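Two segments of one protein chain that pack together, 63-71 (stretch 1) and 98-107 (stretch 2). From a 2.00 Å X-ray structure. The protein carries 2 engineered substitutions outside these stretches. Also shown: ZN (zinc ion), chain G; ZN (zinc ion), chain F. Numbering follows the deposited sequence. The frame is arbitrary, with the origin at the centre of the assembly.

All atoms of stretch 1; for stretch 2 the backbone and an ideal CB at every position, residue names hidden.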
# COMPACT_ATOMS: atom_id res chain seq x y z
N ASN B 63 11.63 -11.83 41.30
CA ASN B 63 12.29 -12.05 40.01
C ASN B 63 11.34 -11.93 38.85
O ASN B 63 11.72 -12.25 37.72
CB ASN B 63 13.04 -13.39 39.98
CG ASN B 63 12.11 -14.57 39.90
OD1 ASN B 63 10.92 -14.40 40.10
ND2 ASN B 63 12.63 -15.76 39.60
N THR B 64 10.13 -11.42 39.08
CA THR B 64 9.13 -11.29 38.03
C THR B 64 8.43 -9.95 38.13
O THR B 64 7.93 -9.57 39.22
CB THR B 64 8.09 -12.43 38.10
OG1 THR B 64 8.79 -13.68 38.08
CG2 THR B 64 7.05 -12.39 36.94
N ILE B 65 8.41 -9.23 36.99
CA ILE B 65 7.71 -7.98 36.86
C ILE B 65 6.66 -8.19 35.80
O ILE B 65 6.97 -8.70 34.72
CB ILE B 65 8.64 -6.78 36.51
CG1 ILE B 65 9.68 -6.62 37.63
CG2 ILE B 65 7.84 -5.43 36.25
CD1 ILE B 65 10.84 -5.66 37.32
N ILE B 66 5.42 -7.81 36.13
CA ILE B 66 4.37 -7.71 35.13
C ILE B 66 4.01 -6.21 34.92
O ILE B 66 3.49 -5.55 35.83
CB ILE B 66 3.09 -8.44 35.55
CG1 ILE B 66 3.34 -9.92 35.82
CG2 ILE B 66 2.02 -8.30 34.37
CD1 ILE B 66 2.13 -10.69 36.38
N SER B 67 4.27 -5.70 33.72
CA SER B 67 3.96 -4.33 33.41
C SER B 67 2.77 -4.29 32.46
O SER B 67 2.45 -5.30 31.82
CB SER B 67 5.18 -3.61 32.78
OG SER B 67 5.44 -4.08 31.44
N HIS B 68 2.11 -3.14 32.40
CA HIS B 68 1.10 -2.91 31.39
C HIS B 68 1.77 -2.57 30.06
O HIS B 68 1.58 -3.26 29.06
CB HIS B 68 0.15 -1.79 31.81
CG HIS B 68 -0.96 -1.55 30.84
ND1 HIS B 68 -1.69 -2.56 30.27
CD2 HIS B 68 -1.47 -0.40 30.35
CE1 HIS B 68 -2.63 -2.05 29.51
NE2 HIS B 68 -2.45 -0.74 29.44
N HIS B 69 2.62 -1.56 30.07
CA HIS B 69 3.26 -1.12 28.85
C HIS B 69 4.44 -2.05 28.54
O HIS B 69 5.22 -2.38 29.43
CB HIS B 69 3.72 0.30 28.95
CG HIS B 69 2.61 1.31 29.00
ND1 HIS B 69 2.73 2.52 29.65
CD2 HIS B 69 1.35 1.27 28.51
CE1 HIS B 69 1.60 3.19 29.54
NE2 HIS B 69 0.77 2.49 28.78
N PRO B 70 4.59 -2.44 27.28
CA PRO B 70 5.67 -3.35 26.91
C PRO B 70 6.99 -2.57 26.82
O PRO B 70 7.12 -1.60 26.09
CB PRO B 70 5.21 -3.90 25.54
CG PRO B 70 4.31 -2.90 25.01
CD PRO B 70 3.68 -2.20 26.16
N LEU B 71 7.99 -3.01 27.56
CA LEU B 71 9.26 -2.32 27.58
C LEU B 71 9.91 -2.42 26.20
O LEU B 71 10.65 -1.51 25.79
CB LEU B 71 10.16 -2.95 28.63
CG LEU B 71 11.56 -2.39 28.86
CD1 LEU B 71 11.48 -0.88 29.30
CD2 LEU B 71 12.33 -3.24 29.86
N UNK B 98 10.27 -10.30 32.79
CA UNK B 98 9.35 -9.21 32.52
C UNK B 98 8.27 -9.70 31.58
O UNK B 98 8.57 -10.09 30.45
CB UNK B 98 10.08 -8.00 31.93
N UNK B 99 7.04 -9.63 32.04
CA UNK B 99 5.86 -9.97 31.23
C UNK B 99 5.04 -8.70 31.01
O UNK B 99 4.87 -7.90 31.92
CB UNK B 99 5.02 -11.05 31.90
N UNK B 100 4.55 -8.51 29.78
CA UNK B 100 3.72 -7.40 29.46
C UNK B 100 2.29 -7.89 29.26
O UNK B 100 2.02 -8.78 28.42
CB UNK B 100 4.24 -6.67 28.22
N UNK B 101 1.38 -7.31 30.02
CA UNK B 101 -0.05 -7.52 29.83
C UNK B 101 -0.60 -6.19 29.38
O UNK B 101 -1.04 -5.36 30.23
CB UNK B 101 -0.74 -8.03 31.10
N UNK B 102 -0.55 -5.97 28.05
CA UNK B 102 -0.83 -4.67 27.50
C UNK B 102 -2.26 -4.56 27.01
O UNK B 102 -3.17 -4.56 27.84
CB UNK B 102 0.14 -4.36 26.36
N UNK B 103 -2.50 -4.55 25.69
CA UNK B 103 -3.87 -4.31 25.24
C UNK B 103 -4.82 -5.46 25.63
O UNK B 103 -5.99 -5.20 25.77
CB UNK B 103 -3.89 -4.11 23.72
N UNK B 104 -4.34 -6.70 25.86
CA UNK B 104 -5.21 -7.71 26.52
C UNK B 104 -5.82 -7.25 27.85
O UNK B 104 -6.98 -7.54 28.15
CB UNK B 104 -4.41 -8.99 26.77
N UNK B 105 -5.07 -6.49 28.62
CA UNK B 105 -5.63 -5.95 29.86
C UNK B 105 -6.51 -4.72 29.62
O UNK B 105 -7.43 -4.50 30.39
CB UNK B 105 -4.50 -5.59 30.83
N UNK B 106 -6.24 -3.94 28.56
CA UNK B 106 -7.11 -2.80 28.18
C UNK B 106 -8.51 -3.25 27.80
O UNK B 106 -9.47 -2.49 27.99
CB UNK B 106 -6.50 -2.03 27.01
N UNK B 107 -8.63 -4.47 27.26
CA UNK B 107 -9.90 -4.95 26.75
C UNK B 107 -10.59 -6.00 27.62
O UNK B 107 -11.69 -6.47 27.33
CB UNK B 107 -9.68 -5.53 25.35
ZN ZN G . -3.66 0.67 28.22
ZN ZN F . -1.12 3.07 27.75

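Position 98 has extended backbone angles (-126/120) and lies in parallel register with Ile 65, CA to CA 4.8 Å. Its ideal CB is 4.2 Å from Ile 65 O and points to the sheet face that carries Ile 65 and Ser 67. Stretch 1 offers mostly carbon there, from Ile 65 and Leu 71, so a branched or long apolar side chain suits. The residue is Leu 98. Its CD1 lies 3.6 Å from Ile 65 CG2 and its CD2 3.5 Å from Leu 71 CB, so the two methyls reach different residues.

Position 99, also extended, pairs with Ile 66, and its CB turns to the other face. Valine, isoleucine or leucine would all fit. The backbone here is used twice: N at 99 donates to Ile 65 O (2.8 Å, 169°), and Ser 67 N donates to O at 99 (2.9 Å, 154°). The deposited Ile 99 places CB 4.3 Å from Ile 66 CG1 and CD1 4.1 Å from Thr 64 CG2.

At position 100 the CB returns to the Ser 67 face. The ideal CB is already 3.8 Å from Pro 70 CA, which favours a small side chain without requiring one. Ala 100 is found; its CB packs 4.0 Å from Pro 70 CB.

Position 101 follows the strand. Its N donates to Ser 67 O (2.9 Å, 167°), and its O accepts from His 68 ND1 at 2.9 Å, which leaves His 68 NE2 free for metal. The CB points sideways, 4.3 Å from Ile 66 CG2, so a flexible or branched apolar chain is plausible. Met 101 brings SD to 3.6 Å from Ile 66 CG2.

At position 102 the ideal CB sits tightly, 3.3 Å from His 68 O, and 4.2 Å from Pro 70 CD. With imidazoles and zinc ions nearby, a flat or polar side chain would suit, histidine among several. His 102 directs its edge at the face of the His 68 ring (centroids 4.8 Å apart, planes at 65°), while Pro 70 CD lies 3.7 Å from the His 102 ring centroid, over its face. His 102 NE2 is 2.7 Å from a water oxygen that bridges both zincs. The residue is also the N-cap of the following helix.

Position 103 points away from stretch 1, leaving the choice open; it is Thr 103. At 104 no atom of stretch 1 is within 5.5 Å of the ideal CB; the residue is Asn 104.

Position 105, helical, points toward stretch 1, its CB 4.2 Å from His 68 ND1; an apolar chain could cover the imidazole. Leu 105 CD2 approaches His 68 ND1 to 4.0 Å.

At 106 the ideal CB is 4.1 Å from ZN (chain G) and 4.6 Å from His 68 CE1, so a metal-binding carboxylate or imidazole suits. Asp 106 binds this zinc through OD1 (2.2 Å) and OD2 (2.3 Å), as does His 68 NE2 (2.2 Å).

Position 107 is out of reach and unconstrained by stretch 1; it is Val 107.

Stretch 2, residues 98-107: LIAMHTNLDV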
# COMPACT_ATOMS: atom_id res chain seq x y z
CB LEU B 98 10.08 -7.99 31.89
CG LEU B 98 9.14 -6.83 31.50
CD1 LEU B 98 8.39 -6.25 32.78
CD2 LEU B 98 9.84 -5.72 30.73
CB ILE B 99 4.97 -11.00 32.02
CG1 ILE B 99 5.75 -12.32 32.23
CG2 ILE B 99 3.55 -11.17 31.37
CD1 ILE B 99 5.15 -13.25 33.42
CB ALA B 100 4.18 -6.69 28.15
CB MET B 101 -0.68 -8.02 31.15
CG MET B 101 -0.23 -9.46 31.54
SD MET B 101 -0.99 -9.91 33.10
CE MET B 101 -2.64 -10.42 32.52
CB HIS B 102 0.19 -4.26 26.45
CG HIS B 102 0.10 -2.81 26.10
ND1 HIS B 102 0.34 -2.34 24.82
CD2 HIS B 102 -0.27 -1.74 26.84
CE1 HIS B 102 0.16 -1.03 24.80
NE2 HIS B 102 -0.23 -0.64 26.01
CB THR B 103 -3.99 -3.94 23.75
OG1 THR B 103 -3.46 -5.00 22.94
CG2 THR B 103 -3.27 -2.59 23.44
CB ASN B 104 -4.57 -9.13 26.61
CG ASN B 104 -3.21 -9.14 27.27
OD1 ASN B 104 -2.39 -8.22 27.08
ND2 ASN B 104 -2.96 -10.18 28.09
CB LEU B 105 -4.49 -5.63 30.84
CG LEU B 105 -4.89 -5.40 32.29
CD1 LEU B 105 -5.34 -6.71 32.97
CD2 LEU B 105 -3.66 -4.74 32.99
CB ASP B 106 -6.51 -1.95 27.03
CG ASP B 106 -5.34 -1.09 27.50
OD1 ASP B 106 -5.54 -0.43 28.56
OD2 ASP B 106 -4.25 -1.09 26.83
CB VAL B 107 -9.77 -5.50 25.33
CG1 VAL B 107 -9.13 -4.44 24.36
CG2 VAL B 107 -9.04 -6.90 25.33
O HOH W 1 -1.92 1.15 27.16
O HOH W 2 0.17 2.98 25.92
O HOH W 3 -2.66 3.66 26.25
O HOH W 4 -4.34 2.19 26.79
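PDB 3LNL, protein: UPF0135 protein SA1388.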